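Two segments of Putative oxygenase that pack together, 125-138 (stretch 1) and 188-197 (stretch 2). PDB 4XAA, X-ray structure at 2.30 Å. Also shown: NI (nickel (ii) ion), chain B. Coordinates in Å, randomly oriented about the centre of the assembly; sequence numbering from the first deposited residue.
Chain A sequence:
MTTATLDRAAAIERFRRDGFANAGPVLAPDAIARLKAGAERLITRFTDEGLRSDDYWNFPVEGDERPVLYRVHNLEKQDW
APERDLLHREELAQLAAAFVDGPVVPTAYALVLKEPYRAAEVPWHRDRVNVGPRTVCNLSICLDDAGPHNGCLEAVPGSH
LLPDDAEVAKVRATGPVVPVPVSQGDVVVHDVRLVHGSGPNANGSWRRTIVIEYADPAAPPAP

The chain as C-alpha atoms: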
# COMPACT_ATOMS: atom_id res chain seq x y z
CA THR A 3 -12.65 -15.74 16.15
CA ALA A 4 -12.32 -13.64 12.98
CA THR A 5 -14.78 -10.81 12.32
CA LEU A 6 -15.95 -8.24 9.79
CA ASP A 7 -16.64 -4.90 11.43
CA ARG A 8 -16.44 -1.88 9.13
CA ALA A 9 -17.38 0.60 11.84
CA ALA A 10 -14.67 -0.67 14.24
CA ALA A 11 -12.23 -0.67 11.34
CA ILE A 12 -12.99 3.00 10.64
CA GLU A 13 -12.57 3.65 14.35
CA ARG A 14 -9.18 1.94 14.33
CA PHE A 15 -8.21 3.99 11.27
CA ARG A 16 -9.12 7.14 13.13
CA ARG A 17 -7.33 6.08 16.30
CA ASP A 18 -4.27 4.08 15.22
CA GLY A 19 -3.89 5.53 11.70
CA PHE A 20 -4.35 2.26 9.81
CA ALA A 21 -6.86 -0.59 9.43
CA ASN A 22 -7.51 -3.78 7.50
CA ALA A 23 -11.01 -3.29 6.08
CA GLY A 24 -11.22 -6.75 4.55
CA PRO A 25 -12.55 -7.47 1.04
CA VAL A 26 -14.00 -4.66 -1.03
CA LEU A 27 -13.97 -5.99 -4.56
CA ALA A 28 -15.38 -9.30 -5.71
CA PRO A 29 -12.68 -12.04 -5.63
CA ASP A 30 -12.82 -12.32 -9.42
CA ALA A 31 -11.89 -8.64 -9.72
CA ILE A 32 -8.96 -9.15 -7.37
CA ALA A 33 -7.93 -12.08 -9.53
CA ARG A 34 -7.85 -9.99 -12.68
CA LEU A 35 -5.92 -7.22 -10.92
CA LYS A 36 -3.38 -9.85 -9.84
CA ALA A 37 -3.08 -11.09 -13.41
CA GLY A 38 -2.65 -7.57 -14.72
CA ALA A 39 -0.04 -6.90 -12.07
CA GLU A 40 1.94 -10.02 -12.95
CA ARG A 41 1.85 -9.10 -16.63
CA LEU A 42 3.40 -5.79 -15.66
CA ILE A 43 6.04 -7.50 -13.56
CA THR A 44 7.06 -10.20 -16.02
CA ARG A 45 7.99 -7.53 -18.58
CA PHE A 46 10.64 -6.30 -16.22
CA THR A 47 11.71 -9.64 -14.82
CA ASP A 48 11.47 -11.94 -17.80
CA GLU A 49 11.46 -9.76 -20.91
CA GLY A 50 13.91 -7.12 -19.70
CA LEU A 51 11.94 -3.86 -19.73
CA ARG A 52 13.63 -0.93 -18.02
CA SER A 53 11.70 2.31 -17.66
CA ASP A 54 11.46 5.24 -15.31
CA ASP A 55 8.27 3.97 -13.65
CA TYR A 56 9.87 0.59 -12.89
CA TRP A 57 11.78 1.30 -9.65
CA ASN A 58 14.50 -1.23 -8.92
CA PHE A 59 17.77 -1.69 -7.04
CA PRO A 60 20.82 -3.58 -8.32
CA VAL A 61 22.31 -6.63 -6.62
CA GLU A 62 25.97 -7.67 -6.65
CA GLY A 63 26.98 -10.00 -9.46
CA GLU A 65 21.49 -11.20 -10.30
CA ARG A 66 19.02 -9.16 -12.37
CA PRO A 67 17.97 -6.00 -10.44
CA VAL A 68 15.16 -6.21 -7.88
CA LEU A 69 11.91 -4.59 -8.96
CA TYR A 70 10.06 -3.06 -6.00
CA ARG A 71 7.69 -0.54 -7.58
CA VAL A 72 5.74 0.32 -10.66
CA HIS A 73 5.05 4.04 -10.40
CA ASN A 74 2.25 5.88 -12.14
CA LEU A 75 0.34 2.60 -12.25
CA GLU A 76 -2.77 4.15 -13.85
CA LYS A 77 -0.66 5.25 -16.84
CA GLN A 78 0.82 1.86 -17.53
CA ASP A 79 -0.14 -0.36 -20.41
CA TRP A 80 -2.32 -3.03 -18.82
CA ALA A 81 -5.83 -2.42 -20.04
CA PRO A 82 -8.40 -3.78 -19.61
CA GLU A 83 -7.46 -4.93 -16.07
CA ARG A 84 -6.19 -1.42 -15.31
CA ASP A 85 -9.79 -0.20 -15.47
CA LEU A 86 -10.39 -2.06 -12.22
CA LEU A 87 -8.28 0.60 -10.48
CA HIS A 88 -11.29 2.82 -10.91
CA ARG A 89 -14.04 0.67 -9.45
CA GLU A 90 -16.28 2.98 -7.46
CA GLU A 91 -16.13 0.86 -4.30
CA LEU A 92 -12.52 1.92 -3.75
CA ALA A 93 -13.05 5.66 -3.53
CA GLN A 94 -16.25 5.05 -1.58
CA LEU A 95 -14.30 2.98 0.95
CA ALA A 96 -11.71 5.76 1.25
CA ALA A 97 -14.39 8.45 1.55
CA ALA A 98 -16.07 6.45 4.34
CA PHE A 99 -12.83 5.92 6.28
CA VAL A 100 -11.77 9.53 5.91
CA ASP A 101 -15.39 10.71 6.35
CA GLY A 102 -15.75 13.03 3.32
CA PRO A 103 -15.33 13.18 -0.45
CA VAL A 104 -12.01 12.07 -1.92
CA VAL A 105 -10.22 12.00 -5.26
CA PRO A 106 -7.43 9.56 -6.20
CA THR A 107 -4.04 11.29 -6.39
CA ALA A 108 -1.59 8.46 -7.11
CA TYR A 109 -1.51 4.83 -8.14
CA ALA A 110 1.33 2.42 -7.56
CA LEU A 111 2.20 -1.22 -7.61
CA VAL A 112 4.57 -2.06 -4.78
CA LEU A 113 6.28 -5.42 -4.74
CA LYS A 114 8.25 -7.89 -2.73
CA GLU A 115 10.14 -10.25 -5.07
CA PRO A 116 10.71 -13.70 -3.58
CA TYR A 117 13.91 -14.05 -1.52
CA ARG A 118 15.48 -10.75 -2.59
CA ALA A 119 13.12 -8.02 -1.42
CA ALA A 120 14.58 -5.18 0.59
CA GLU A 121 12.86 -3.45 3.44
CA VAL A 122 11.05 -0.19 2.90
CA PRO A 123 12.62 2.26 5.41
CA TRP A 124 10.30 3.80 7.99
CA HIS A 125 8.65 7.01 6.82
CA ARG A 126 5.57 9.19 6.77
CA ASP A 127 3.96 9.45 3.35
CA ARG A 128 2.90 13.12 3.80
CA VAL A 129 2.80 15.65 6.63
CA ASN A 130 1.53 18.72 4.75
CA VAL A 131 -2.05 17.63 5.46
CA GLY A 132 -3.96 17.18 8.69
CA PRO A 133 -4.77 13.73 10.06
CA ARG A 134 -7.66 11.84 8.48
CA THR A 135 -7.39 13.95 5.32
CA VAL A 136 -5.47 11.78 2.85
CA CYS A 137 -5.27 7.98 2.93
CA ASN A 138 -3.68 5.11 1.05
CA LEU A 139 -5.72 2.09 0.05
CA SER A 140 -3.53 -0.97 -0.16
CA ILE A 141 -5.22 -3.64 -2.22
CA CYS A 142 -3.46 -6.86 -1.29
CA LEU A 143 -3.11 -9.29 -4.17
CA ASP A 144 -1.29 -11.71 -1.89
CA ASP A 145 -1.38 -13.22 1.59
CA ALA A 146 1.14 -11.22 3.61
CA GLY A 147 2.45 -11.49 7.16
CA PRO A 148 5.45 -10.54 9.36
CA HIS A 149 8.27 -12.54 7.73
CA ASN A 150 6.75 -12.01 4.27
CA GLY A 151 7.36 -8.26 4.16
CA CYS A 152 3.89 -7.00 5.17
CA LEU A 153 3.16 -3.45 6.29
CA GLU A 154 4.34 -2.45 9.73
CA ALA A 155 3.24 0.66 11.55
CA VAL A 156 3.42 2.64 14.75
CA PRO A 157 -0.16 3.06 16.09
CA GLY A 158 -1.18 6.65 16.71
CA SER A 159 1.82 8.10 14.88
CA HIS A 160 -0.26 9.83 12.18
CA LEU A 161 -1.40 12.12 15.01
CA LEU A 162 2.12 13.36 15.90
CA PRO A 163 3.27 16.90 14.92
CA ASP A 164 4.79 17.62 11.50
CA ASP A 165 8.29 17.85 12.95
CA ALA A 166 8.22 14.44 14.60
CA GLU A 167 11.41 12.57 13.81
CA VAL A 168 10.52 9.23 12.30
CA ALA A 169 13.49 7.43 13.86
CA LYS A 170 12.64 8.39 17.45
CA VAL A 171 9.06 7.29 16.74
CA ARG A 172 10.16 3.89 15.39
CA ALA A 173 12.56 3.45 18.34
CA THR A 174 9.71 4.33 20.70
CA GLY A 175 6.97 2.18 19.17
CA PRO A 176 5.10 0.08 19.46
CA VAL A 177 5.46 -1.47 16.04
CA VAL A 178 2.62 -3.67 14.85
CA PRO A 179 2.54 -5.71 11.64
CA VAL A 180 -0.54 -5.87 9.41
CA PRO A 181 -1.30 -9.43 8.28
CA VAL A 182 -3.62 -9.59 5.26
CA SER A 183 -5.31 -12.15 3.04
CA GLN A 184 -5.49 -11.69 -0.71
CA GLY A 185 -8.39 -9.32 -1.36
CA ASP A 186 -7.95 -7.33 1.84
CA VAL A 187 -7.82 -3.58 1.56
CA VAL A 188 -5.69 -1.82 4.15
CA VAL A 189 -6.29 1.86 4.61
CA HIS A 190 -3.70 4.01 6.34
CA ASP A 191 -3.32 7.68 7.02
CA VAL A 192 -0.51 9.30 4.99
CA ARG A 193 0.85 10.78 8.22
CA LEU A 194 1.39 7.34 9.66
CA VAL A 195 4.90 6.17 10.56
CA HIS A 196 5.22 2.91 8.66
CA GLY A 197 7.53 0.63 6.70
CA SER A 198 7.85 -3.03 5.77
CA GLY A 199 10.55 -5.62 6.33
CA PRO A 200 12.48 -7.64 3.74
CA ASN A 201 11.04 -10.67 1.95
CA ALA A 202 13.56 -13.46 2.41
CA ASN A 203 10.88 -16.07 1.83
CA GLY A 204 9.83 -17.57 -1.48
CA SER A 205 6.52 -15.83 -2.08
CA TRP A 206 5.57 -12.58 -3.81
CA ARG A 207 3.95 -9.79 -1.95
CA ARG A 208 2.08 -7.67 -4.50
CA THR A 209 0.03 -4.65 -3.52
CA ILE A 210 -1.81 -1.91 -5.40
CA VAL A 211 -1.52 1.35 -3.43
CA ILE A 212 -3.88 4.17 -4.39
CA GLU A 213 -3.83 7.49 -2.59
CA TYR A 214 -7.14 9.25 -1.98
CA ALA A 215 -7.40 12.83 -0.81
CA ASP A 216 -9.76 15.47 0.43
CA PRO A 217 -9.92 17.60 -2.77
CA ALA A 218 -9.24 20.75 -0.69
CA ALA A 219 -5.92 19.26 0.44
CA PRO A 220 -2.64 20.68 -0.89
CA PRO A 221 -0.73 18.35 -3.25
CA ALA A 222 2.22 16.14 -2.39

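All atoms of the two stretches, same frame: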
# COMPACT_ATOMS: atom_id res chain seq x y z
N HIS A 125 8.93 5.69 7.35
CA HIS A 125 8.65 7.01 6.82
C HIS A 125 7.22 7.41 7.10
O HIS A 125 6.41 6.60 7.57
CB HIS A 125 8.92 7.06 5.32
CG HIS A 125 8.00 6.21 4.51
ND1 HIS A 125 8.25 4.88 4.25
CD2 HIS A 125 6.84 6.50 3.87
CE1 HIS A 125 7.28 4.39 3.50
NE2 HIS A 125 6.42 5.36 3.25
N ARG A 126 6.92 8.68 6.82
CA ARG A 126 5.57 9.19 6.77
C ARG A 126 5.38 9.53 5.32
O ARG A 126 6.29 10.09 4.71
CB ARG A 126 5.38 10.41 7.67
CG ARG A 126 5.87 10.18 9.10
CD ARG A 126 5.76 11.42 9.97
NE ARG A 126 4.45 11.48 10.60
CZ ARG A 126 4.04 12.49 11.37
NH1 ARG A 126 4.85 13.52 11.58
NH2 ARG A 126 2.83 12.46 11.92
N ASP A 127 4.23 9.16 4.75
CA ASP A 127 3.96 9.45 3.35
C ASP A 127 3.85 10.96 3.10
O ASP A 127 4.51 11.49 2.20
CB ASP A 127 2.68 8.74 2.91
CG ASP A 127 2.88 7.25 2.75
OD1 ASP A 127 4.03 6.83 2.51
OD2 ASP A 127 1.90 6.50 2.87
N ARG A 128 3.04 11.66 3.89
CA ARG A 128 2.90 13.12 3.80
C ARG A 128 2.67 13.71 5.18
O ARG A 128 2.03 13.08 6.03
CB ARG A 128 1.72 13.52 2.90
CG ARG A 128 1.89 13.27 1.42
CD ARG A 128 1.27 14.41 0.66
NE ARG A 128 0.04 14.02 -0.02
CZ ARG A 128 -0.95 14.86 -0.31
NH1 ARG A 128 -0.86 16.14 0.03
NH2 ARG A 128 -2.02 14.40 -0.94
N VAL A 129 3.17 14.93 5.42
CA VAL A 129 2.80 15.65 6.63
C VAL A 129 2.33 17.08 6.35
O VAL A 129 2.19 17.86 7.29
CB VAL A 129 3.95 15.73 7.65
CG1 VAL A 129 4.37 14.33 8.08
CG2 VAL A 129 5.11 16.52 7.09
N ASN A 130 2.05 17.40 5.09
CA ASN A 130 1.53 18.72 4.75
C ASN A 130 -0.00 18.73 4.75
O ASN A 130 -0.64 19.68 4.28
CB ASN A 130 2.06 19.18 3.40
CG ASN A 130 1.55 18.34 2.24
OD1 ASN A 130 1.11 17.20 2.43
ND2 ASN A 130 1.61 18.89 1.04
N VAL A 131 -0.60 17.67 5.28
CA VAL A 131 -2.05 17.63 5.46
C VAL A 131 -2.36 17.17 6.87
O VAL A 131 -1.58 16.45 7.49
CB VAL A 131 -2.73 16.68 4.46
CG1 VAL A 131 -2.72 17.27 3.06
CG2 VAL A 131 -2.06 15.29 4.48
N GLY A 132 -3.51 17.59 7.38
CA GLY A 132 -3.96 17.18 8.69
C GLY A 132 -4.26 15.70 8.73
O GLY A 132 -4.32 15.04 7.69
N PRO A 133 -4.43 15.15 9.94
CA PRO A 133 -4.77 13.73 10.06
C PRO A 133 -6.14 13.48 9.47
O PRO A 133 -6.95 14.40 9.40
CB PRO A 133 -4.76 13.48 11.57
CG PRO A 133 -4.05 14.63 12.17
CD PRO A 133 -4.27 15.79 11.26
N ARG A 134 -6.37 12.24 9.04
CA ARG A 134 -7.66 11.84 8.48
C ARG A 134 -8.10 12.73 7.32
O ARG A 134 -9.26 13.10 7.22
CB ARG A 134 -8.75 11.84 9.56
CG ARG A 134 -9.65 10.65 9.42
CD ARG A 134 -10.95 10.82 10.18
NE ARG A 134 -11.84 9.70 9.88
CZ ARG A 134 -12.99 9.48 10.49
NH1 ARG A 134 -13.39 10.31 11.44
NH2 ARG A 134 -13.74 8.45 10.14
N THR A 135 -7.15 13.05 6.45
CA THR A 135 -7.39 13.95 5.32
C THR A 135 -7.02 13.27 4.00
O THR A 135 -7.70 13.45 2.99
CB THR A 135 -6.61 15.26 5.50
OG1 THR A 135 -7.16 15.99 6.61
CG2 THR A 135 -6.69 16.12 4.27
N VAL A 136 -5.94 12.48 4.03
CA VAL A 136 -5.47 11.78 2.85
C VAL A 136 -5.11 10.36 3.28
O VAL A 136 -4.40 10.18 4.25
CB VAL A 136 -4.23 12.49 2.19
CG1 VAL A 136 -3.93 11.95 0.81
CG2 VAL A 136 -4.45 13.98 2.10
N CYS A 137 -5.62 9.35 2.58
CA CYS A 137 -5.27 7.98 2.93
C CYS A 137 -4.77 7.18 1.75
O CYS A 137 -4.98 7.56 0.61
CB CYS A 137 -6.46 7.25 3.56
SG CYS A 137 -7.86 7.05 2.42
N ASN A 138 -4.09 6.08 2.04
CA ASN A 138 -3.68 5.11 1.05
C ASN A 138 -4.52 3.86 1.17
O ASN A 138 -4.69 3.33 2.27
CB ASN A 138 -2.21 4.73 1.21
CG ASN A 138 -1.26 5.79 0.66
OD1 ASN A 138 -1.02 5.86 -0.55
ND2 ASN A 138 -0.70 6.61 1.54
N VAL A 188 -6.17 -2.54 2.99
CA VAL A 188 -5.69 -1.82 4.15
C VAL A 188 -5.79 -0.35 3.85
O VAL A 188 -5.45 0.07 2.75
CB VAL A 188 -4.26 -2.19 4.48
CG1 VAL A 188 -3.77 -1.44 5.72
CG2 VAL A 188 -4.16 -3.69 4.68
N VAL A 189 -6.27 0.43 4.80
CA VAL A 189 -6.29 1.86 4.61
C VAL A 189 -5.46 2.51 5.71
O VAL A 189 -5.63 2.22 6.89
CB VAL A 189 -7.74 2.37 4.55
CG1 VAL A 189 -8.64 1.44 5.29
CG2 VAL A 189 -7.86 3.79 5.07
N HIS A 190 -4.51 3.36 5.32
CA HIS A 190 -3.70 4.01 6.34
C HIS A 190 -3.52 5.47 6.03
O HIS A 190 -3.49 5.91 4.87
CB HIS A 190 -2.35 3.30 6.51
CG HIS A 190 -1.42 3.43 5.35
ND1 HIS A 190 -1.41 2.53 4.30
CD2 HIS A 190 -0.42 4.31 5.10
CE1 HIS A 190 -0.47 2.88 3.44
NE2 HIS A 190 0.14 3.95 3.90
N ASP A 191 -3.46 6.24 7.11
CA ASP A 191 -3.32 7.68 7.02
C ASP A 191 -1.93 8.00 6.44
O ASP A 191 -0.96 7.31 6.75
CB ASP A 191 -3.54 8.29 8.40
CG ASP A 191 -3.73 9.78 8.35
OD1 ASP A 191 -2.85 10.46 7.77
OD2 ASP A 191 -4.76 10.27 8.89
N VAL A 192 -1.81 9.01 5.59
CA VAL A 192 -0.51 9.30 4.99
C VAL A 192 0.48 9.82 6.02
O VAL A 192 1.68 9.84 5.76
CB VAL A 192 -0.61 10.33 3.85
CG1 VAL A 192 -1.26 9.73 2.62
CG2 VAL A 192 -1.33 11.56 4.32
N ARG A 193 -0.01 10.23 7.18
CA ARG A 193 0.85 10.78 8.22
C ARG A 193 1.42 9.68 9.09
O ARG A 193 2.20 9.93 10.01
CB ARG A 193 0.08 11.77 9.10
CG ARG A 193 -0.48 12.98 8.39
CD ARG A 193 -1.20 13.90 9.36
NE ARG A 193 -0.34 14.36 10.45
CZ ARG A 193 0.46 15.43 10.36
NH1 ARG A 193 0.51 16.14 9.24
NH2 ARG A 193 1.21 15.78 11.40
N LEU A 194 1.02 8.45 8.81
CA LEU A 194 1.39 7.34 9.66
C LEU A 194 2.86 6.95 9.48
O LEU A 194 3.37 6.87 8.36
CB LEU A 194 0.48 6.14 9.38
CG LEU A 194 0.78 4.85 10.13
CD1 LEU A 194 0.24 4.91 11.56
CD2 LEU A 194 0.19 3.67 9.37
N VAL A 195 3.55 6.71 10.60
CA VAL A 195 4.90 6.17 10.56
C VAL A 195 4.81 4.68 10.27
O VAL A 195 4.17 3.94 11.00
CB VAL A 195 5.65 6.42 11.86
CG1 VAL A 195 7.02 5.78 11.81
CG2 VAL A 195 5.75 7.89 12.12
N HIS A 196 5.42 4.26 9.17
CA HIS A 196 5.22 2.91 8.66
C HIS A 196 6.37 2.51 7.75
O HIS A 196 7.09 3.36 7.23
CB HIS A 196 3.89 2.81 7.92
CG HIS A 196 3.83 3.62 6.66
ND1 HIS A 196 3.60 4.98 6.66
CD2 HIS A 196 3.98 3.26 5.36
CE1 HIS A 196 3.61 5.43 5.42
NE2 HIS A 196 3.84 4.40 4.61
N GLY A 197 6.53 1.21 7.58
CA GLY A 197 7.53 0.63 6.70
C GLY A 197 7.14 -0.80 6.42
O GLY A 197 5.98 -1.18 6.62
NI NI B . 4.46 4.57 2.46
O HOH W 1 2.42 4.09 1.71
O HOH W 2 -4.20 12.57 6.73
O HOH W 3 -3.02 0.82 3.23
O HOH W 4 5.17 2.27 1.60
O HOH W 5 5.04 4.14 0.22

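The contact between these two stretches is an antiparallel backbone pairing, made at two separate places and joined by a looped middle, that brings three metal ligands together around one nickel ion. It illustrates a general principle: backbone pairing can hold residues distant in sequence where they can share a metal.

At one end, Asn138 and His190 form an antiparallel hydrogen-bonded pair, with Asn138 N to His190 O at 2.9 Å and His190 N to Asn138 O at 3.1 Å. At the other, His125 and His196 repeat the pattern: His125 N to His196 O and His196 N to His125 O are both 3.0 Å. The side chains of these four residues lie on the same face of the sheet, the face that carries the nickel.

The metal draws on both stretches. His125 NE2 and His196 NE2 each bind NI at 2.2 Å, and Asp127 OD1 binds it at 2.3 Å; three waters complete six ligands. The two imidazole nitrogens, His125 NE2 and His196 NE2, approach to 3.1 Å because they share the ion, not a proton. His196 ND1 donates to Leu194 O at 2.6 Å, which steadies the ring and leaves NE2 for the metal. The second carboxylate oxygen of Asp127 is also engaged: His190 NE2 donates to Asp127 OD2 at 3.3 Å, while the metal-bound water 1 donates to the same OD2 at 2.7 Å. Asn138 CB packs over one face of the His190 ring, 3.8 Å from its centroid.

Between the paired ends, stretch 2 makes a type I turn from Asp191 to Leu194, and stretch 1 wraps around it. Val192 O accepts a hydrogen bond from Arg128 N at 2.9 Å and a weak one from Asp127 N at 2.8 Å, while Val192 N donates to Val136 O at 3.1 Å. The Val192 side chain points toward stretch 1, where its CG2 meets Val131 CG2 at 3.8 Å and Val136 CB at 3.7 Å.

Polar side chains bind the loop's backbone. Arg193 NH1 donates to Val131 O at 2.7 Å and weakly to Val129 O at 3.1 Å, both at the guanidinium edge, where its N-H groups point. In return, Arg126 NE donates to Arg193 O at 2.8 Å. Asp191 serves both stretches: its OD2 accepts from Arg134 N at 2.5 Å, and its OD1 accepts from Arg193 N at 2.9 Å, tying the turn to the loop around it.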